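Local coordinates for protein endoglucanase (Clostridium thermocellum, PDB 2E0P) that hydrolyses internal beta-1,4-glucosidic bonds of cellulose and probably of xyloglucan, this piece being the glycoside hydrolase family 44 part of a longer multidomain enzyme, at residues 355-360 / 384-389; 229-234 / 281-286; 41-46 / 88-93; 30-35 / 390-395. All coordinates share one frame; numbering follows the deposited sequence.

Contact 1: 355-360 / 384-389; sequences LAITEY and YGVYLA. With BGC (beta-D-glucopyranose), chain B.
L355 meets the incoming chain through its backbone: its carbonyl O takes the N-H of Y387 at 2.7 Å, almost head-on, while a water joins L355 N to G385 O. G385 closes the preceding helix with a Schellman motif at a positive phi that suits glycine. The isobutyl end of L355 leans on V386, CD2 to CG2 4.3 Å. The A356 methyl packs on L388 CB at 4.0 Å, on the sheet face these two share. I357 N then donates to L388 O at 3.0 Å, in the carbonyl plane, fixing the parallel register of a beta-alpha-beta crossover: strand 354-360, helix 368-383 and strand 388-391 of a TIM barrel. The branched I357 and small A389 share the opposite sheet face, covered by F381 of that helix. T358 sends its methyl CG2 obliquely to L388 CD2, 4.1 Å away. E359 turns from the neighbouring strand, its extended chain (chi2 -176°) carrying OE2 to where it accepts from O2 of the bound glucose at 2.9 Å and also pairs with R42, though the sugar's exact placement is doubtful. Y360 swings back, CE2 lying 4.0 Å from A389 CB, and its hydroxyl is tied to Q374 of helix 368-383.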
# COMPACT_ATOMS: atom_id res chain seq x y z
N LEU A 355 -2.05 6.46 -7.85
CA LEU A 355 -2.84 5.47 -7.13
C LEU A 355 -1.98 4.68 -6.15
O LEU A 355 -0.90 4.21 -6.51
CB LEU A 355 -3.51 4.50 -8.11
CG LEU A 355 -4.30 3.34 -7.50
CD1 LEU A 355 -5.49 3.90 -6.71
CD2 LEU A 355 -4.78 2.39 -8.61
N ALA A 356 -2.45 4.53 -4.92
CA ALA A 356 -1.70 3.77 -3.93
C ALA A 356 -2.61 2.82 -3.16
O ALA A 356 -3.77 3.15 -2.90
CB ALA A 356 -1.00 4.72 -2.95
N ILE A 357 -2.08 1.63 -2.84
CA ILE A 357 -2.82 0.64 -2.06
C ILE A 357 -2.03 0.61 -0.77
O ILE A 357 -1.02 -0.10 -0.65
CB ILE A 357 -2.79 -0.76 -2.72
CG1 ILE A 357 -3.19 -0.65 -4.20
CG2 ILE A 357 -3.73 -1.70 -1.96
CD1 ILE A 357 -4.57 -0.02 -4.44
N THR A 358 -2.47 1.41 0.20
CA THR A 358 -1.72 1.55 1.44
C THR A 358 -1.88 0.48 2.51
O THR A 358 -1.20 0.52 3.53
CB THR A 358 -1.93 2.94 2.04
OG1 THR A 358 -3.32 3.14 2.27
CG2 THR A 358 -1.40 4.00 1.09
N GLU A 359 -2.82 -0.43 2.29
CA GLU A 359 -2.98 -1.59 3.17
C GLU A 359 -3.55 -2.71 2.31
O GLU A 359 -4.44 -2.47 1.49
CB GLU A 359 -3.94 -1.34 4.34
CG GLU A 359 -3.35 -0.53 5.49
CD GLU A 359 -4.31 -0.39 6.66
OE1 GLU A 359 -5.10 -1.33 6.88
OE2 GLU A 359 -4.26 0.65 7.36
N TYR A 360 -3.01 -3.92 2.48
CA TYR A 360 -3.50 -5.10 1.77
C TYR A 360 -2.83 -6.31 2.39
O TYR A 360 -1.79 -6.18 3.06
CB TYR A 360 -3.21 -5.04 0.26
CG TYR A 360 -1.74 -5.15 -0.09
CD1 TYR A 360 -1.15 -6.40 -0.29
CD2 TYR A 360 -0.93 -4.01 -0.17
CE1 TYR A 360 0.21 -6.52 -0.56
CE2 TYR A 360 0.45 -4.11 -0.45
CZ TYR A 360 1.01 -5.38 -0.64
OH TYR A 360 2.36 -5.52 -0.88
N TYR A 384 0.64 -2.34 -13.92
CA TYR A 384 -0.50 -1.47 -14.14
C TYR A 384 -0.36 -0.04 -13.63
O TYR A 384 -1.30 0.75 -13.69
CB TYR A 384 -1.77 -2.17 -13.61
CG TYR A 384 -2.08 -3.41 -14.43
CD1 TYR A 384 -2.87 -3.34 -15.59
CD2 TYR A 384 -1.50 -4.64 -14.11
CE1 TYR A 384 -3.05 -4.48 -16.42
CE2 TYR A 384 -1.67 -5.76 -14.93
CZ TYR A 384 -2.44 -5.68 -16.08
OH TYR A 384 -2.54 -6.79 -16.89
N GLY A 385 0.82 0.31 -13.13
CA GLY A 385 1.05 1.68 -12.74
C GLY A 385 0.74 2.18 -11.35
O GLY A 385 0.63 3.39 -11.16
N VAL A 386 0.60 1.28 -10.38
CA VAL A 386 0.36 1.71 -9.02
C VAL A 386 1.62 2.48 -8.57
O VAL A 386 2.75 2.11 -8.90
CB VAL A 386 0.10 0.49 -8.10
CG1 VAL A 386 0.13 0.91 -6.65
CG2 VAL A 386 -1.25 -0.13 -8.46
N TYR A 387 1.41 3.56 -7.83
CA TYR A 387 2.51 4.42 -7.38
C TYR A 387 3.19 3.99 -6.09
O TYR A 387 4.42 4.07 -5.96
CB TYR A 387 1.98 5.85 -7.24
CG TYR A 387 2.99 6.85 -6.71
CD1 TYR A 387 4.11 7.19 -7.47
CD2 TYR A 387 2.80 7.49 -5.49
CE1 TYR A 387 5.02 8.15 -7.02
CE2 TYR A 387 3.70 8.45 -5.02
CZ TYR A 387 4.81 8.78 -5.81
OH TYR A 387 5.69 9.77 -5.39
N LEU A 388 2.40 3.55 -5.12
CA LEU A 388 2.95 3.16 -3.83
C LEU A 388 2.06 2.09 -3.22
O LEU A 388 0.84 2.10 -3.41
CB LEU A 388 3.03 4.39 -2.91
CG LEU A 388 3.55 4.17 -1.48
CD1 LEU A 388 4.25 5.44 -1.00
CD2 LEU A 388 2.40 3.79 -0.54
N ALA A 389 2.67 1.14 -2.53
CA ALA A 389 1.87 0.11 -1.88
C ALA A 389 2.58 -0.30 -0.61
O ALA A 389 3.82 -0.35 -0.57
CB ALA A 389 1.66 -1.09 -2.79
C2 BGC B . -6.30 -0.88 9.10
C3 BGC B . -5.76 -1.27 10.48
C4 BGC B . -6.16 -2.71 10.81
C5 BGC B . -5.92 -3.53 9.56
C6 BGC B . -6.28 -4.98 9.89
C1 BGC B . -7.46 -1.79 8.68
O1 BGC B . -8.65 -1.83 9.49
O2 BGC B . -6.64 0.50 8.96
O3 BGC B . -6.00 -0.32 11.52
O4 BGC B . -5.49 -3.37 11.92
O5 BGC B . -6.84 -3.08 8.54
O6 BGC B . -5.91 -5.84 8.81
O HOH W 1 -0.28 5.71 -9.97

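Contact 2: 229-234 / 281-286; sequences GPALYG and DVHWYP. With BGC (beta-D-glucopyranose), chain B.
D281 reaches across to A231 where strands 226-232 and 279-284 run side by side, their short segments only 7° from parallel. The D281 side chain leaves the backbone beside G229, CB lying 3.6 Å from G229 N. Because CG stands anti to its own backbone N (chi1 175°), the carboxylate is carried across A231: CG sits over the A231 backbone, OD1 comes to 3.5 Å from A231 CA, and OD2 rests near the A231 methyl. OD1 finds its strong partner elsewhere, in a hydrogen bond with T358 of the next strand, which gives that buried oxygen a partner. The backbone is less regular. D281 N gives G229 O a short bond, 2.8 Å, from well above the carbonyl plane, but the cis peptide before P230 and the bulge that follows leave D281 O with two weak N-H donors, A231 N and L232 N. Order returns at H283 N, which reaches L232 O at 2.7 Å, nearly along the C=O axis. L232 and V282 lie on the outer face, where branched aliphatic chains suit the packing against helix 235-240, while one face of the H283 imidazole lies under A231 O. Further on, a water joins Y233 O to Y285 N. The phenol of Y285 then extends to the sugar, where OH stands 3.0 Å from glucose O5, bonds weakly with O6, and pairs with E359 OE1. Parallel strands whose C-terminal ends open onto a bound sugar are the hallmark of a TIM-barrel glycosidase cleft.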
# COMPACT_ATOMS: atom_id res chain seq x y z
N GLY A 229 -5.12 10.39 -0.02
CA GLY A 229 -6.47 10.31 0.53
C GLY A 229 -7.34 9.47 -0.39
O GLY A 229 -7.04 9.35 -1.57
N PRO A 230 -8.45 8.92 0.12
CA PRO A 230 -8.95 9.04 1.49
C PRO A 230 -8.59 7.89 2.43
O PRO A 230 -9.08 7.85 3.55
CB PRO A 230 -10.48 9.11 1.31
CG PRO A 230 -10.74 8.87 -0.20
CD PRO A 230 -9.46 8.27 -0.74
N ALA A 231 -7.74 6.97 1.98
CA ALA A 231 -7.35 5.81 2.78
C ALA A 231 -8.59 5.00 3.16
O ALA A 231 -8.76 4.57 4.31
CB ALA A 231 -6.58 6.25 4.05
N LEU A 232 -9.45 4.77 2.16
CA LEU A 232 -10.70 4.03 2.34
C LEU A 232 -10.44 2.57 2.72
O LEU A 232 -9.60 1.89 2.13
CB LEU A 232 -11.55 4.11 1.07
CG LEU A 232 -11.88 5.55 0.65
CD1 LEU A 232 -12.67 5.53 -0.67
CD2 LEU A 232 -12.68 6.26 1.76
N TYR A 233 -11.22 2.08 3.66
CA TYR A 233 -11.02 0.73 4.18
C TYR A 233 -11.30 -0.42 3.23
O TYR A 233 -10.65 -1.46 3.31
CB TYR A 233 -11.85 0.54 5.46
CG TYR A 233 -13.25 -0.01 5.26
CD1 TYR A 233 -13.47 -1.38 5.18
CD2 TYR A 233 -14.34 0.85 5.13
CE1 TYR A 233 -14.76 -1.90 4.98
CE2 TYR A 233 -15.63 0.34 4.93
CZ TYR A 233 -15.83 -1.03 4.86
OH TYR A 233 -17.09 -1.54 4.65
N GLY A 234 -12.26 -0.24 2.34
CA GLY A 234 -12.62 -1.33 1.45
C GLY A 234 -13.70 -0.91 0.49
O GLY A 234 -14.16 0.24 0.52
N ASP A 281 -5.71 7.08 -2.46
CA ASP A 281 -5.26 6.07 -1.50
C ASP A 281 -6.39 5.19 -0.99
O ASP A 281 -7.35 5.69 -0.42
CB ASP A 281 -4.60 6.88 -0.37
CG ASP A 281 -4.16 6.05 0.82
OD1 ASP A 281 -4.56 4.88 0.97
OD2 ASP A 281 -3.39 6.61 1.65
N VAL A 282 -6.28 3.88 -1.23
CA VAL A 282 -7.29 2.93 -0.75
C VAL A 282 -6.66 1.70 -0.11
O VAL A 282 -5.48 1.40 -0.32
CB VAL A 282 -8.23 2.43 -1.90
CG1 VAL A 282 -8.95 3.61 -2.52
CG2 VAL A 282 -7.43 1.66 -2.97
N HIS A 283 -7.45 0.99 0.69
CA HIS A 283 -7.02 -0.24 1.33
C HIS A 283 -7.77 -1.36 0.61
O HIS A 283 -8.96 -1.24 0.33
CB HIS A 283 -7.41 -0.26 2.81
CG HIS A 283 -6.74 0.80 3.64
ND1 HIS A 283 -5.72 1.61 3.18
CD2 HIS A 283 -6.95 1.16 4.93
CE1 HIS A 283 -5.34 2.42 4.14
NE2 HIS A 283 -6.07 2.17 5.22
N TRP A 284 -7.07 -2.46 0.32
CA TRP A 284 -7.69 -3.57 -0.38
C TRP A 284 -7.36 -4.91 0.26
O TRP A 284 -6.29 -5.48 0.02
CB TRP A 284 -7.24 -3.58 -1.86
CG TRP A 284 -7.83 -4.70 -2.71
CD1 TRP A 284 -7.22 -5.87 -3.07
CD2 TRP A 284 -9.14 -4.74 -3.31
NE1 TRP A 284 -8.06 -6.63 -3.86
CE2 TRP A 284 -9.24 -5.96 -4.02
CE3 TRP A 284 -10.22 -3.85 -3.31
CZ2 TRP A 284 -10.40 -6.32 -4.73
CZ3 TRP A 284 -11.38 -4.21 -4.03
CH2 TRP A 284 -11.45 -5.44 -4.72
N TYR A 285 -8.26 -5.39 1.11
CA TYR A 285 -8.09 -6.70 1.73
C TYR A 285 -9.03 -7.56 0.91
O TYR A 285 -10.25 -7.38 0.95
CB TYR A 285 -8.52 -6.66 3.19
CG TYR A 285 -7.52 -5.93 4.06
CD1 TYR A 285 -6.34 -6.55 4.45
CD2 TYR A 285 -7.76 -4.63 4.48
CE1 TYR A 285 -5.41 -5.90 5.26
CE2 TYR A 285 -6.83 -3.96 5.31
CZ TYR A 285 -5.67 -4.61 5.69
OH TYR A 285 -4.77 -4.00 6.54
N PRO A 286 -8.49 -8.50 0.12
CA PRO A 286 -9.32 -9.37 -0.72
C PRO A 286 -10.51 -9.99 0.00
O PRO A 286 -10.37 -10.50 1.11
CB PRO A 286 -8.35 -10.45 -1.19
CG PRO A 286 -7.04 -9.80 -1.16
CD PRO A 286 -7.06 -8.89 0.04
C2 BGC B . -6.30 -0.88 9.10
C3 BGC B . -5.76 -1.27 10.48
C4 BGC B . -6.16 -2.71 10.81
C5 BGC B . -5.92 -3.53 9.56
C6 BGC B . -6.28 -4.98 9.89
C1 BGC B . -7.46 -1.79 8.68
O1 BGC B . -8.65 -1.83 9.49
O2 BGC B . -6.64 0.50 8.96
O3 BGC B . -6.00 -0.32 11.52
O4 BGC B . -5.49 -3.37 11.92
O5 BGC B . -6.84 -3.08 8.54
O6 BGC B . -5.91 -5.84 8.81
O HOH W 2 -10.66 -3.93 1.98

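Contact 3: 41-46 / 88-93; sequences KRFGGN and SVVTTF. With BGC (beta-D-glucopyranose), chain B; BGC (beta-D-glucopyranose), chain C.
The ring of F93 is sandwiched: CB of F43 stands over the centre of one face, 3.9 Å from the centroid, and a water lies over the centre of the other, while K41 C and R42 N meet its edge in plane. The ring of F43 presents its edge to F93 in a T-shaped (edge-to-face) pair, with centroids 5.7 Å apart and planes at 61°. V90 CG2 covers one face of F43 as a CH-pi contact, and V89 CG1 meets the CE1-CZ end, 3.5 Å from CE1, each beta-branched valine crossing the phenyl group at about a right angle. With CG anti to its backbone N (chi1 -171°), F93 is laid along the strand, CZ coming to 3.3 Å from R42 O. K41 curls its chain round this ring instead of extending, so that its methylenes pack there while NZ reaches the same water, 2.7 Å away; the water in turn donates to F93 O. R42 points from the helix into the barrel, where NH1 meets E359 OE2 in a salt bridge and N31 OD1 in a hydrogen bond. Beyond the strand, G45 takes a positive phi natural to glycine, and N46 N donates to O3 of a bound glucose at 2.8 Å, with the fit of side chain and sugar doubtful. Strand 41-43 and helix 88-99 run antiparallel, the axes of the short segments approaching to 10.0 Å. L72 of helix 71-75 packs on F43 and V89, F161 and L165 of helix 158-169 pack on V90, and I107 of strand 105-109 touches both phenylalanines and V90.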
# COMPACT_ATOMS: atom_id res chain seq x y z
N LYS A 41 7.68 3.09 3.61
CA LYS A 41 7.19 2.81 4.95
C LYS A 41 6.04 3.76 5.27
O LYS A 41 6.16 4.98 5.11
CB LYS A 41 8.29 3.00 6.01
CG LYS A 41 9.31 1.86 6.11
CD LYS A 41 8.67 0.49 6.40
CE LYS A 41 7.83 0.46 7.69
NZ LYS A 41 8.64 0.73 8.92
N ARG A 42 4.93 3.18 5.71
CA ARG A 42 3.75 3.97 6.06
C ARG A 42 3.48 3.91 7.55
O ARG A 42 3.43 2.83 8.14
CB ARG A 42 2.51 3.44 5.33
CG ARG A 42 1.16 3.96 5.88
CD ARG A 42 0.02 3.53 4.95
NE ARG A 42 -1.31 4.04 5.30
CZ ARG A 42 -2.19 3.42 6.10
NH1 ARG A 42 -1.90 2.26 6.66
NH2 ARG A 42 -3.41 3.94 6.27
N PHE A 43 3.32 5.10 8.14
CA PHE A 43 2.95 5.25 9.55
C PHE A 43 1.46 5.52 9.41
O PHE A 43 1.05 6.64 9.08
CB PHE A 43 3.65 6.48 10.15
CG PHE A 43 3.16 6.84 11.54
CD1 PHE A 43 3.41 6.00 12.62
CD2 PHE A 43 2.44 8.01 11.75
CE1 PHE A 43 2.95 6.33 13.92
CE2 PHE A 43 1.98 8.36 13.03
CZ PHE A 43 2.23 7.51 14.11
N GLY A 44 0.65 4.49 9.63
CA GLY A 44 -0.78 4.64 9.46
C GLY A 44 -1.58 3.58 10.19
O GLY A 44 -1.04 2.85 11.02
N GLY A 45 -2.87 3.49 9.88
CA GLY A 45 -3.70 2.52 10.55
C GLY A 45 -4.47 3.13 11.70
O GLY A 45 -4.33 4.32 12.01
N ASN A 46 -5.28 2.30 12.35
CA ASN A 46 -6.15 2.77 13.42
C ASN A 46 -5.52 3.63 14.50
O ASN A 46 -6.10 4.65 14.88
CB ASN A 46 -6.86 1.57 14.06
CG ASN A 46 -7.83 0.90 13.11
OD1 ASN A 46 -8.15 1.44 12.05
ND2 ASN A 46 -8.33 -0.28 13.50
N SER A 88 8.38 12.21 18.58
CA SER A 88 9.37 11.14 18.66
C SER A 88 8.88 9.82 18.03
O SER A 88 9.68 9.04 17.50
CB SER A 88 9.82 10.91 20.11
OG SER A 88 8.77 10.45 20.95
N VAL A 89 7.58 9.57 18.06
CA VAL A 89 7.07 8.36 17.43
C VAL A 89 7.34 8.43 15.93
O VAL A 89 7.82 7.47 15.31
CB VAL A 89 5.54 8.21 17.69
CG1 VAL A 89 4.92 7.18 16.72
CG2 VAL A 89 5.32 7.76 19.12
N VAL A 90 7.07 9.59 15.35
CA VAL A 90 7.27 9.78 13.92
C VAL A 90 8.72 9.95 13.50
O VAL A 90 9.13 9.44 12.46
CB VAL A 90 6.42 10.98 13.41
CG1 VAL A 90 6.75 11.29 11.97
CG2 VAL A 90 4.95 10.63 13.56
N THR A 91 9.53 10.64 14.31
CA THR A 91 10.92 10.81 13.93
C THR A 91 11.67 9.49 14.10
O THR A 91 12.60 9.18 13.34
CB THR A 91 11.61 11.97 14.73
OG1 THR A 91 11.56 11.70 16.13
CG2 THR A 91 10.92 13.30 14.42
N THR A 92 11.27 8.69 15.08
CA THR A 92 11.90 7.38 15.26
C THR A 92 11.52 6.54 14.03
O THR A 92 12.36 5.86 13.44
CB THR A 92 11.40 6.67 16.53
OG1 THR A 92 11.88 7.37 17.69
CG2 THR A 92 11.91 5.23 16.58
N PHE A 93 10.26 6.62 13.63
CA PHE A 93 9.76 5.89 12.47
C PHE A 93 10.53 6.26 11.20
O PHE A 93 10.97 5.39 10.44
CB PHE A 93 8.27 6.19 12.28
CG PHE A 93 7.59 5.33 11.23
CD1 PHE A 93 7.00 4.13 11.60
CD2 PHE A 93 7.58 5.71 9.89
CE1 PHE A 93 6.39 3.31 10.62
CE2 PHE A 93 6.98 4.91 8.92
CZ PHE A 93 6.39 3.71 9.28
C2 BGC B . -6.30 -0.88 9.10
C3 BGC B . -5.76 -1.27 10.48
C4 BGC B . -6.16 -2.71 10.81
C5 BGC B . -5.92 -3.53 9.56
C6 BGC B . -6.28 -4.98 9.89
C1 BGC B . -7.46 -1.79 8.68
O1 BGC B . -8.65 -1.83 9.49
O2 BGC B . -6.64 0.50 8.96
O3 BGC B . -6.00 -0.32 11.52
O4 BGC B . -5.49 -3.37 11.92
O5 BGC B . -6.84 -3.08 8.54
O6 BGC B . -5.91 -5.84 8.81
C2 BGC C . -5.36 -4.22 14.15
C3 BGC C . -5.50 -3.81 15.62
C4 BGC C . -4.41 -2.81 16.01
C5 BGC C . -4.53 -1.65 15.03
C6 BGC C . -3.45 -0.62 15.37
C1 BGC C . -5.50 -2.96 13.29
O2 BGC C . -6.37 -5.16 13.81
O3 BGC C . -5.43 -4.98 16.45
O4 BGC C . -4.63 -2.34 17.35
O5 BGC C . -4.48 -2.00 13.64
O6 BGC C . -3.54 0.49 14.46
O HOH W 3 10.22 2.80 9.79

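Contact 4: 30-35 / 390-395; sequences SNQELD and TFWGDA. With ZN (zinc ion), chain F; BGC (beta-D-glucopyranose), chain B.
N31 and F391 form the firm end of this contact, where strand 26-30 lies parallel to strand 388-391 at the seam between the first and last strands of the TIM barrel. F391 O is gripped twice by one asparagine: N31 N approaches nearly head-on at 3.0 Å, and ND2 comes from above the carbonyl plane, its N-H straight at 165°. The short amide suits a position where backbone and side chain must serve one acceptor; R42 holds its OD1 and so fixes its rotation. Q32 is bent at chi2 (65°), and this brings its OE1 to 2.8 Å from G393 N, a glycine because a CB would strike F391 CZ, while NE2 lies 3.2 Å above one face of the W392 indole. N31 CG meets CE3 of that ring obliquely, on the same side as Q32, at 3.4 Å. The opposite indole face bears C5 of a bound glucose, the aromatic platform usual in carbohydrate binding, and Q32 backs the platform. Toward solvent the grip weakens. L34 lays CD1 against F391 CD2 at 4.1 Å and CD2 beside G393 O, and a water donates to E33 O and accepts from A395 N. E33 turns outward to a salt bridge with K96. At the exposed tip a zinc ion takes over from direct bonds, with E401 supplying a third ligand: D35 OD2 and A395 O each bind it at 2.0 Å.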
# COMPACT_ATOMS: atom_id res chain seq x y z
N SER A 30 5.93 -1.45 3.20
CA SER A 30 5.22 -2.10 4.30
C SER A 30 4.82 -1.08 5.35
O SER A 30 5.32 0.06 5.37
CB SER A 30 6.09 -3.19 4.96
OG SER A 30 7.14 -2.63 5.75
N ASN A 31 3.90 -1.49 6.22
CA ASN A 31 3.42 -0.67 7.33
C ASN A 31 4.20 -1.06 8.58
O ASN A 31 4.57 -0.20 9.39
CB ASN A 31 1.94 -0.93 7.59
CG ASN A 31 1.04 -0.21 6.61
OD1 ASN A 31 0.70 0.96 6.81
ND2 ASN A 31 0.63 -0.91 5.55
N GLN A 32 4.44 -2.36 8.73
CA GLN A 32 5.15 -2.92 9.89
C GLN A 32 6.63 -3.17 9.60
O GLN A 32 7.09 -3.02 8.47
CB GLN A 32 4.49 -4.24 10.31
CG GLN A 32 3.13 -4.09 11.04
CD GLN A 32 2.02 -3.51 10.17
OE1 GLN A 32 1.80 -3.96 9.05
NE2 GLN A 32 1.31 -2.51 10.71
N GLU A 33 7.38 -3.55 10.64
CA GLU A 33 8.81 -3.84 10.50
C GLU A 33 8.94 -5.29 10.06
O GLU A 33 8.69 -6.22 10.82
CB GLU A 33 9.53 -3.60 11.83
CG GLU A 33 9.44 -2.13 12.25
CD GLU A 33 10.09 -1.83 13.59
OE1 GLU A 33 10.15 -2.73 14.45
OE2 GLU A 33 10.51 -0.67 13.79
N LEU A 34 9.33 -5.46 8.80
CA LEU A 34 9.43 -6.77 8.19
C LEU A 34 10.84 -7.29 8.02
O LEU A 34 11.80 -6.52 8.05
CB LEU A 34 8.79 -6.76 6.80
CG LEU A 34 7.32 -6.41 6.65
CD1 LEU A 34 6.92 -6.51 5.17
CD2 LEU A 34 6.49 -7.35 7.51
N ASP A 35 10.92 -8.61 7.82
CA ASP A 35 12.18 -9.29 7.54
C ASP A 35 12.24 -9.29 6.01
O ASP A 35 12.18 -10.34 5.35
CB ASP A 35 12.15 -10.74 8.05
CG ASP A 35 11.88 -10.83 9.54
OD1 ASP A 35 12.54 -10.10 10.29
OD2 ASP A 35 11.02 -11.65 9.96
N THR A 390 1.80 -0.57 0.43
CA THR A 390 2.36 -0.98 1.71
C THR A 390 1.56 -2.13 2.31
O THR A 390 0.39 -1.98 2.67
CB THR A 390 2.46 0.22 2.71
OG1 THR A 390 1.28 1.03 2.63
CG2 THR A 390 3.68 1.10 2.37
N PHE A 391 2.20 -3.28 2.40
CA PHE A 391 1.59 -4.47 2.96
C PHE A 391 1.27 -4.24 4.45
O PHE A 391 2.02 -3.54 5.14
CB PHE A 391 2.57 -5.64 2.82
CG PHE A 391 2.18 -6.87 3.58
CD1 PHE A 391 1.12 -7.67 3.15
CD2 PHE A 391 2.89 -7.25 4.71
CE1 PHE A 391 0.78 -8.82 3.84
CE2 PHE A 391 2.55 -8.42 5.42
CZ PHE A 391 1.49 -9.20 4.97
N TRP A 392 0.15 -4.80 4.91
CA TRP A 392 -0.19 -4.72 6.33
C TRP A 392 -0.08 -6.13 6.90
O TRP A 392 -0.85 -7.03 6.53
CB TRP A 392 -1.61 -4.18 6.56
CG TRP A 392 -1.93 -4.03 8.03
CD1 TRP A 392 -2.34 -5.01 8.90
CD2 TRP A 392 -1.77 -2.84 8.82
NE1 TRP A 392 -2.44 -4.49 10.18
CE2 TRP A 392 -2.09 -3.17 10.15
CE3 TRP A 392 -1.38 -1.53 8.52
CZ2 TRP A 392 -2.03 -2.23 11.19
CZ3 TRP A 392 -1.32 -0.59 9.55
CH2 TRP A 392 -1.65 -0.95 10.87
N GLY A 393 0.87 -6.32 7.80
CA GLY A 393 1.09 -7.63 8.40
C GLY A 393 2.44 -7.64 9.08
O GLY A 393 3.30 -6.83 8.73
N ASP A 394 2.64 -8.57 10.03
CA ASP A 394 3.91 -8.60 10.75
C ASP A 394 5.00 -9.51 10.18
O ASP A 394 4.82 -10.15 9.14
CB ASP A 394 3.68 -8.93 12.24
CG ASP A 394 3.15 -10.33 12.47
OD1 ASP A 394 3.50 -11.23 11.70
OD2 ASP A 394 2.39 -10.53 13.45
N ALA A 395 6.13 -9.55 10.87
CA ALA A 395 7.29 -10.33 10.44
C ALA A 395 7.13 -11.85 10.42
O ALA A 395 8.04 -12.57 9.98
CB ALA A 395 8.50 -9.96 11.29
ZN ZN F . 9.69 -12.65 8.89
C2 BGC B . -6.30 -0.88 9.10
C3 BGC B . -5.76 -1.27 10.48
C4 BGC B . -6.16 -2.71 10.81
C5 BGC B . -5.92 -3.53 9.56
C6 BGC B . -6.28 -4.98 9.89
C1 BGC B . -7.46 -1.79 8.68
O1 BGC B . -8.65 -1.83 9.49
O2 BGC B . -6.64 0.50 8.96
O3 BGC B . -6.00 -0.32 11.52
O4 BGC B . -5.49 -3.37 11.92
O5 BGC B . -6.84 -3.08 8.54
O6 BGC B . -5.91 -5.84 8.81
O HOH W 4 3.85 -4.70 6.95
O HOH W 5 6.62 -7.10 12.51

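All four contacts belong to one eight-stranded parallel barrel, and each reaches the same bound glucose. Contact 4 opens first and closes last in the chain, enclosing contact 3, then contact 2, then contact 1 in series. Contacts 1 and 2 are closest, their centres about 10 Å apart, on the successive strands 226-232, 279-284, 354-360 and 388-391. Contact 4 shares strand 388-391 with contact 1 and carries the sheet on to strand 26-30. Contact 3, its centre about 12 Å from that of contact 4, backs strand 41-43 with an outer helix. Residues distant in sequence are thereby gathered round one sugar site, with the zinc lying at the edge of contact 4.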